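Local structure of KLLA0C04147p (Kluyveromyces lactis, 5H2D) at residues 201-206 against 226-231; 347-352 against 426-431; 278-283 against 312-317. The protein binds ergosterol in its C-terminal OSBP-related (ORD) domain, the part crystallised here, and probably transfers sterols between membranes. All coordinates share one frame; numbering follows the deposited sequence.

Interaction 1 (201-206 against 226-231). With ERG (ergosterol), chain B.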
# COMPACT_ATOMS: atom_id res chain seq x y z
N TYR A 201 -0.55 -16.53 -1.76
CA TYR A 201 -0.74 -16.17 -0.36
C TYR A 201 -1.87 -15.14 -0.28
O TYR A 201 -1.98 -14.26 -1.14
CB TYR A 201 0.54 -15.57 0.22
CG TYR A 201 1.77 -16.45 0.16
CD1 TYR A 201 2.56 -16.53 -0.98
CD2 TYR A 201 2.16 -17.18 1.28
CE1 TYR A 201 3.69 -17.32 -1.02
CE2 TYR A 201 3.28 -17.98 1.25
CZ TYR A 201 4.04 -18.05 0.10
OH TYR A 201 5.17 -18.85 0.09
N THR A 202 -2.71 -15.24 0.75
CA THR A 202 -3.71 -14.20 1.00
C THR A 202 -3.71 -13.79 2.47
O THR A 202 -3.36 -14.58 3.35
CB THR A 202 -5.13 -14.62 0.59
OG1 THR A 202 -5.51 -15.80 1.33
CG2 THR A 202 -5.22 -14.92 -0.90
N TYR A 203 -4.11 -12.54 2.72
CA TYR A 203 -4.17 -11.99 4.08
C TYR A 203 -4.93 -10.67 4.04
O TYR A 203 -5.20 -10.11 2.97
CB TYR A 203 -2.78 -11.77 4.66
CG TYR A 203 -2.03 -10.63 4.02
CD1 TYR A 203 -1.43 -10.77 2.77
CD2 TYR A 203 -1.94 -9.41 4.67
CE1 TYR A 203 -0.75 -9.70 2.19
CE2 TYR A 203 -1.28 -8.35 4.11
CZ TYR A 203 -0.69 -8.49 2.88
OH TYR A 203 -0.02 -7.41 2.36
N LYS A 204 -5.30 -10.18 5.23
CA LYS A 204 -5.82 -8.84 5.42
C LYS A 204 -4.88 -8.02 6.28
O LYS A 204 -4.21 -8.54 7.18
CB LYS A 204 -7.22 -8.85 6.06
CG LYS A 204 -8.25 -9.52 5.18
CD LYS A 204 -9.64 -9.38 5.74
CE LYS A 204 -10.66 -9.81 4.71
NZ LYS A 204 -12.05 -9.46 5.13
N LYS A 205 -4.84 -6.72 6.02
CA LYS A 205 -3.92 -5.82 6.68
C LYS A 205 -4.37 -5.50 8.10
O LYS A 205 -5.56 -5.59 8.42
CB LYS A 205 -3.79 -4.53 5.87
CG LYS A 205 -3.11 -4.73 4.52
CD LYS A 205 -3.18 -3.46 3.68
CE LYS A 205 -2.38 -3.61 2.39
NZ LYS A 205 -2.50 -2.39 1.53
N PRO A 206 -3.44 -5.12 8.97
CA PRO A 206 -3.81 -4.78 10.35
C PRO A 206 -4.59 -3.47 10.41
O PRO A 206 -4.64 -2.69 9.47
CB PRO A 206 -2.46 -4.66 11.05
CG PRO A 206 -1.53 -4.19 9.94
CD PRO A 206 -2.00 -4.96 8.73
N VAL A 226 -2.90 -10.66 12.14
CA VAL A 226 -2.91 -10.92 10.70
C VAL A 226 -2.60 -12.39 10.49
O VAL A 226 -1.72 -12.95 11.15
CB VAL A 226 -1.86 -10.05 9.97
CG1 VAL A 226 -1.74 -10.48 8.51
CG2 VAL A 226 -2.23 -8.57 10.09
N LYS A 227 -3.33 -13.03 9.58
CA LYS A 227 -3.07 -14.41 9.22
C LYS A 227 -2.82 -14.50 7.72
O LYS A 227 -3.64 -14.04 6.92
CB LYS A 227 -4.22 -15.33 9.62
CG LYS A 227 -4.00 -16.78 9.24
CD LYS A 227 -5.05 -17.70 9.84
CE LYS A 227 -4.84 -19.14 9.37
NZ LYS A 227 -5.80 -20.09 10.03
N ILE A 228 -1.68 -15.08 7.35
CA ILE A 228 -1.33 -15.30 5.95
C ILE A 228 -1.39 -16.80 5.69
O ILE A 228 -0.81 -17.59 6.45
CB ILE A 228 0.07 -14.75 5.64
CG1 ILE A 228 0.19 -13.29 6.07
CG2 ILE A 228 0.40 -14.95 4.17
CD1 ILE A 228 1.59 -12.79 5.98
N VAL A 229 -2.07 -17.19 4.62
CA VAL A 229 -2.17 -18.60 4.27
C VAL A 229 -1.62 -18.81 2.87
O VAL A 229 -1.88 -18.02 1.95
CB VAL A 229 -3.62 -19.11 4.38
CG1 VAL A 229 -4.09 -19.01 5.83
CG2 VAL A 229 -4.55 -18.32 3.50
N ASN A 230 -0.82 -19.86 2.71
CA ASN A 230 -0.37 -20.30 1.39
C ASN A 230 -1.38 -21.33 0.90
O ASN A 230 -1.45 -22.44 1.43
CB ASN A 230 1.03 -20.89 1.46
CG ASN A 230 1.54 -21.34 0.10
OD1 ASN A 230 0.77 -21.83 -0.73
ND2 ASN A 230 2.83 -21.17 -0.13
N HIS A 231 -2.17 -20.95 -0.11
CA HIS A 231 -3.25 -21.82 -0.54
C HIS A 231 -2.76 -23.07 -1.24
O HIS A 231 -3.54 -24.01 -1.43
CB HIS A 231 -4.21 -21.06 -1.46
CG HIS A 231 -4.97 -19.99 -0.75
ND1 HIS A 231 -6.24 -20.19 -0.24
CD2 HIS A 231 -4.64 -18.71 -0.45
CE1 HIS A 231 -6.66 -19.07 0.33
NE2 HIS A 231 -5.71 -18.16 0.21
C1 ERG B . -1.94 1.94 6.18
C2 ERG B . -1.24 1.03 5.18
C3 ERG B . -2.27 0.59 4.17
C4 ERG B . -2.87 1.80 3.46
C5 ERG B . -3.36 2.79 4.38
C6 ERG B . -4.46 3.56 4.02
C7 ERG B . -4.96 4.59 4.82
C8 ERG B . -4.36 4.91 6.04
C9 ERG B . -3.37 4.01 6.55
C10 ERG B . -2.59 3.16 5.52
C11 ERG B . -2.41 4.65 7.64
C12 ERG B . -3.13 5.62 8.59
C13 ERG B . -3.87 6.67 7.73
C14 ERG B . -4.94 5.87 6.95
C15 ERG B . -5.78 6.98 6.36
C16 ERG B . -5.82 8.07 7.47
C17 ERG B . -4.80 7.58 8.54
C18 ERG B . -2.91 7.49 6.83
C19 ERG B . -1.49 4.07 4.91
C20 ERG B . -4.19 8.81 9.25
C21 ERG B . -3.11 8.46 10.27
C22 ERG B . -5.35 9.49 9.97
C23 ERG B . -5.81 10.85 9.55
C24 ERG B . -6.99 11.49 10.26
C25 ERG B . -6.67 12.98 10.48
C26 ERG B . -5.43 13.08 11.38
C27 ERG B . -7.82 13.73 11.19
C28 ERG B . -8.20 11.31 9.36
O1 ERG B . -1.67 -0.33 3.19
O HOH W 1 4.40 -21.10 2.23
O HOH W 2 -5.24 -11.30 8.07
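T202 and V229 form a hydrogen-bonded antiparallel pair, T202 N giving to V229 O over 3.1 Å and V229 N giving back to T202 O over 3.2 Å. The neighbouring pair, Y201 with N230, is non-hydrogen-bonded, and Y201 CA instead directs its hydrogen at V229 O. Past Y203 the strands diverge, and water 2 joins them by accepting from K204 N and K227 N.

Among the side-chain polar contacts, T202 OG1 and H231 NE2 share a hydrogen bond of 2.6 Å near the plane of the imidazole, either being able to donate. CG of N230 lies over one face of the Y201 ring, the amide plane turned 61° from it, and water 1 donates to Y201 OH while accepting from N230 ND2. OD1 of N230 accepts from N232 N, and E199 takes one bond from each of Y201 OH and N230 ND2.

Of the apolar contacts, I228 CG1 lies 3.6 Å from Y203 CB, the two side chains pointing the same way, while V226 CG2 reaches P206 CD at 3.9 Å. K205 turns from strand 219-230; its extended chain carries NZ to 2.8 Å from O1 of ergosterol, with D79 as salt-bridge partner.

Helix 95-108 packs on Y201, Y203 and I228, while strands 178-190 and 236-241 flank the pair and continue the antiparallel sheet.

Interaction 2 (347-352 against 426-431); sequences WLPPTD and HKLADE
W347 meets H426 at the start of this contact, where CZ3 of the indole lies 3.4 Å from NE2 of the imidazole. The six-membered ring and the imidazole have planes 31° apart, an oblique arrangement in which NE2 of H426 comes closest, near CZ3 and CH2 of W347. H426, with positive phi, is the C-prime residue of the Schellman motif that ends helix 419-424. L428 CG stands anti to its own carbonyl carbon (chi1 -61°), beside the backbone N, and from there CD1 extends to 3.7 Å from W347 O and close to P349 N.

At P349 the contact becomes apolar. Its ring and the L428 side chain run side by side in the same direction, P349 CD 3.9 Å from L428 CD1. P349 also begins a type I turn closed by D352 N, facing a second type I turn that runs from L428 to E431. P350 fits against the carbonyls of that second turn, its CD 3.2 Å from L428 O and its CG 3.3 Å from A429 O; L428 O at the same time accepts the turn's own bond from E431 N.

T351 CG2 lies 3.4 Å from E431 O, and water 3 bridges the same oxygen, to which it donates over 3.0 Å, and T351 OG1, 2.8 Å away. That hydroxyl also bonds to T128, and the E431 carboxylate is salt-bridged to R398.

The pair thus joins the C-terminal tail to the loop between helices 332-337 and 357-363. R423 and Y419 of helix 419-424 touch W347 and P349 respectively, and strand 128-133 lies against L348 and P349.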
# COMPACT_ATOMS: atom_id res chain seq x y z
N TRP A 347 2.81 9.95 -21.30
CA TRP A 347 2.25 8.61 -21.30
C TRP A 347 0.97 8.49 -20.48
O TRP A 347 0.21 7.54 -20.69
CB TRP A 347 3.27 7.61 -20.75
CG TRP A 347 4.50 7.49 -21.59
CD1 TRP A 347 5.68 8.19 -21.44
CD2 TRP A 347 4.68 6.64 -22.73
NE1 TRP A 347 6.57 7.82 -22.43
CE2 TRP A 347 5.98 6.87 -23.23
CE3 TRP A 347 3.86 5.71 -23.38
CZ2 TRP A 347 6.49 6.20 -24.35
CZ3 TRP A 347 4.36 5.04 -24.49
CH2 TRP A 347 5.67 5.29 -24.96
N LEU A 348 0.74 9.40 -19.56
CA LEU A 348 -0.30 9.18 -18.57
C LEU A 348 -1.70 9.36 -19.13
O LEU A 348 -1.94 10.21 -20.00
CB LEU A 348 -0.12 10.15 -17.40
CG LEU A 348 1.19 10.03 -16.63
CD1 LEU A 348 1.29 11.17 -15.62
CD2 LEU A 348 1.30 8.67 -15.93
N PRO A 349 -2.67 8.63 -18.60
CA PRO A 349 -4.07 8.95 -18.84
C PRO A 349 -4.43 10.23 -18.13
O PRO A 349 -3.75 10.61 -17.16
CB PRO A 349 -4.81 7.75 -18.21
CG PRO A 349 -3.90 7.32 -17.09
CD PRO A 349 -2.49 7.60 -17.55
N PRO A 350 -5.50 10.92 -18.55
CA PRO A 350 -5.89 12.16 -17.86
C PRO A 350 -6.31 11.94 -16.42
O PRO A 350 -6.45 12.93 -15.69
CB PRO A 350 -7.07 12.68 -18.69
CG PRO A 350 -7.06 11.90 -19.95
CD PRO A 350 -6.34 10.63 -19.72
N THR A 351 -6.49 10.70 -16.00
CA THR A 351 -6.94 10.37 -14.66
C THR A 351 -5.81 10.16 -13.66
O THR A 351 -6.10 9.94 -12.49
CB THR A 351 -7.80 9.10 -14.70
OG1 THR A 351 -7.03 8.06 -15.32
CG2 THR A 351 -9.11 9.34 -15.46
N ASP A 352 -4.55 10.20 -14.09
CA ASP A 352 -3.47 9.86 -13.16
C ASP A 352 -3.35 10.90 -12.05
O ASP A 352 -3.42 12.11 -12.30
CB ASP A 352 -2.13 9.71 -13.87
CG ASP A 352 -1.05 9.12 -12.96
OD1 ASP A 352 -1.02 7.88 -12.83
OD2 ASP A 352 -0.27 9.90 -12.36
N HIS A 426 -0.52 4.71 -26.95
CA HIS A 426 -0.92 6.11 -26.94
C HIS A 426 -2.43 6.27 -27.14
O HIS A 426 -2.89 7.18 -27.84
CB HIS A 426 -0.14 6.90 -27.99
CG HIS A 426 1.34 6.73 -27.87
ND1 HIS A 426 2.07 5.98 -28.77
CD2 HIS A 426 2.21 7.15 -26.93
CE1 HIS A 426 3.34 5.98 -28.39
NE2 HIS A 426 3.45 6.68 -27.28
N LYS A 427 -3.20 5.39 -26.49
CA LYS A 427 -4.65 5.36 -26.66
C LYS A 427 -5.41 5.86 -25.43
O LYS A 427 -6.60 5.58 -25.30
CB LYS A 427 -5.10 3.94 -27.01
CG LYS A 427 -4.63 3.45 -28.38
CD LYS A 427 -5.25 4.29 -29.47
CE LYS A 427 -5.00 3.70 -30.86
NZ LYS A 427 -5.71 4.49 -31.91
N LEU A 428 -4.75 6.60 -24.54
CA LEU A 428 -5.38 6.98 -23.28
C LEU A 428 -5.93 8.40 -23.25
O LEU A 428 -6.60 8.77 -22.28
CB LEU A 428 -4.38 6.81 -22.13
CG LEU A 428 -3.84 5.41 -21.88
CD1 LEU A 428 -2.88 5.42 -20.70
CD2 LEU A 428 -5.01 4.45 -21.63
N ALA A 429 -5.72 9.20 -24.31
CA ALA A 429 -5.96 10.63 -24.20
C ALA A 429 -7.40 10.97 -23.82
O ALA A 429 -7.65 12.02 -23.23
CB ALA A 429 -5.59 11.33 -25.51
N ASP A 430 -8.36 10.10 -24.15
CA ASP A 430 -9.75 10.36 -23.80
C ASP A 430 -10.30 9.34 -22.80
O ASP A 430 -11.51 9.12 -22.73
CB ASP A 430 -10.62 10.41 -25.06
CG ASP A 430 -10.95 11.83 -25.49
OD1 ASP A 430 -11.06 12.71 -24.60
OD2 ASP A 430 -11.10 12.08 -26.70
N GLU A 431 -9.42 8.72 -22.02
CA GLU A 431 -9.83 7.76 -20.99
C GLU A 431 -10.05 8.48 -19.67
O GLU A 431 -9.28 8.37 -18.71
CB GLU A 431 -8.79 6.65 -20.85
CG GLU A 431 -8.70 5.71 -22.06
CD GLU A 431 -9.90 4.79 -22.19
OE1 GLU A 431 -9.92 3.97 -23.14
OE2 GLU A 431 -10.82 4.88 -21.36
O HOH W 3 -8.09 6.10 -17.06

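Interaction 3 (278-283 against 312-317)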
# COMPACT_ATOMS: atom_id res chain seq x y z
N SER A 278 13.81 -9.22 13.04
CA SER A 278 14.75 -10.33 12.98
C SER A 278 13.97 -11.63 13.11
O SER A 278 12.80 -11.65 13.48
CB SER A 278 15.79 -10.22 14.11
OG SER A 278 16.59 -9.06 13.95
N ALA A 279 14.63 -12.75 12.80
CA ALA A 279 13.94 -14.03 12.80
C ALA A 279 14.91 -15.12 13.22
O ALA A 279 16.12 -14.92 13.26
CB ALA A 279 13.34 -14.35 11.42
N LYS A 280 14.35 -16.30 13.50
CA LYS A 280 15.18 -17.46 13.79
C LYS A 280 14.42 -18.72 13.42
O LYS A 280 13.18 -18.76 13.43
CB LYS A 280 15.58 -17.50 15.27
CG LYS A 280 14.46 -17.90 16.20
CD LYS A 280 14.59 -17.18 17.53
CE LYS A 280 16.03 -17.16 18.00
NZ LYS A 280 16.59 -18.55 18.06
N LYS A 281 15.18 -19.76 13.07
CA LYS A 281 14.60 -21.07 12.85
C LYS A 281 14.19 -21.68 14.18
O LYS A 281 14.94 -21.61 15.16
CB LYS A 281 15.59 -21.99 12.14
CG LYS A 281 15.01 -23.33 11.71
CD LYS A 281 14.29 -23.21 10.37
CE LYS A 281 13.55 -24.50 9.97
NZ LYS A 281 12.57 -24.95 10.99
N VAL A 282 13.00 -22.24 14.22
CA VAL A 282 12.53 -23.01 15.36
C VAL A 282 12.88 -24.47 15.11
O VAL A 282 12.57 -25.02 14.05
CB VAL A 282 11.02 -22.83 15.56
CG1 VAL A 282 10.51 -23.74 16.66
CG2 VAL A 282 10.70 -21.37 15.89
N LEU A 283 13.54 -25.09 16.09
CA LEU A 283 14.15 -26.40 15.89
C LEU A 283 13.25 -27.55 16.31
O LEU A 283 13.35 -28.65 15.73
CB LEU A 283 15.47 -26.48 16.66
CG LEU A 283 16.36 -25.26 16.43
CD1 LEU A 283 17.55 -25.25 17.38
CD2 LEU A 283 16.82 -25.22 14.98
N GLY A 312 19.05 -22.07 14.13
CA GLY A 312 18.40 -21.49 15.29
C GLY A 312 18.99 -20.19 15.78
O GLY A 312 18.45 -19.60 16.72
N THR A 313 20.09 -19.73 15.19
CA THR A 313 20.59 -18.41 15.53
C THR A 313 19.75 -17.34 14.84
O THR A 313 19.07 -17.60 13.84
CB THR A 313 22.06 -18.25 15.15
OG1 THR A 313 22.21 -18.41 13.73
CG2 THR A 313 22.93 -19.28 15.87
N ARG A 314 19.78 -16.13 15.39
CA ARG A 314 18.96 -15.05 14.86
C ARG A 314 19.62 -14.41 13.64
O ARG A 314 20.84 -14.32 13.54
CB ARG A 314 18.71 -13.99 15.93
CG ARG A 314 17.84 -14.46 17.08
CD ARG A 314 17.22 -13.29 17.84
NE ARG A 314 18.23 -12.38 18.38
CZ ARG A 314 18.59 -11.23 17.82
NH1 ARG A 314 19.51 -10.47 18.39
NH2 ARG A 314 18.01 -10.83 16.70
N PHE A 315 18.78 -13.94 12.71
CA PHE A 315 19.28 -13.21 11.55
C PHE A 315 18.35 -12.04 11.26
O PHE A 315 17.14 -12.14 11.46
CB PHE A 315 19.40 -14.12 10.32
CG PHE A 315 18.14 -14.87 9.98
CD1 PHE A 315 17.83 -16.05 10.63
CD2 PHE A 315 17.29 -14.41 8.98
CE1 PHE A 315 16.68 -16.76 10.32
CE2 PHE A 315 16.14 -15.12 8.66
CZ PHE A 315 15.83 -16.29 9.33
N ASN A 316 18.95 -10.94 10.81
CA ASN A 316 18.17 -9.77 10.42
C ASN A 316 17.46 -10.03 9.10
O ASN A 316 18.01 -10.66 8.19
CB ASN A 316 19.08 -8.55 10.30
CG ASN A 316 19.69 -8.15 11.62
OD1 ASN A 316 19.06 -8.31 12.67
ND2 ASN A 316 20.92 -7.63 11.59
N VAL A 317 16.23 -9.53 8.98
CA VAL A 317 15.44 -9.68 7.77
C VAL A 317 15.06 -8.33 7.18
O VAL A 317 15.10 -8.15 5.96
CB VAL A 317 14.17 -10.53 8.02
CG1 VAL A 317 14.55 -11.95 8.43
CG2 VAL A 317 13.30 -9.89 9.08
O HOH W 4 18.00 -19.76 12.72
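A279 and F315 pair in hydrogen-bonded antiparallel fashion, A279 N to F315 O and F315 N to A279 O, both at 2.9 Å. Beside them R314 CA directs its hydrogen at A279 O. Beyond K280, water 4 accepts from K281 N and donates to T313 O, with a weak further bond from G312 N.

The side-chain polar contacts lie on the face that carries S278, K280, R314 and N316. S278 OG donates to N316 OD1 over 2.9 Å, in the plane of that amide, and NH2 of R314 lies 3.5 Å from S278 CB, which sits at the edge of the guanidinium. K280 folds back through three bends to give its NZ to G312 O; the modelled 2.5 Å between these two atoms is too short to be taken at face value. K280 CE rests 3.4 Å from R314 CG, so the two cationic residues meet through their aliphatic parts.

Apolar contacts fill the other face. A chi1 of 53° sets F315 CG between the backbone N and the carbonyl carbon; the ring lies with A279 O over one face, and A279 CB makes an off-centre CH-pi contact, 3.8 Å from F315 CZ. V317 CG1 adds a contact with that methyl, and L100 of helix 95-108 touches both A279 and F315. An alanine at F315 would probably open a gap over A279 and beside L100 and W267.

Chemically the strand pair is two-sided: an apolar face turned to helix 95-108, and a polar face where K280 NZ is 6.4 Å from R314 NE, a separation that would probably ease the repulsion of the like charges.

Interactions 1 and 3 both belong to the succession of antiparallel strands that makes up the body of the ORD domain; their centres are 21 Å apart and their nearest atoms about 12 Å. They share helix 95-108, which meets interaction 1 through R98, L99 and T106 and interaction 3 through L100, Y101 and I104. Interaction 1 alone reaches the ergosterol, through K205 of the pocket. Interaction 2 lies across the chain's centre from both, its own centre 34 Å from that of interaction 1 and 47 Å from that of interaction 3. It packs against strand 128-133, an early strand of the same succession, and touches neither of the other contacts.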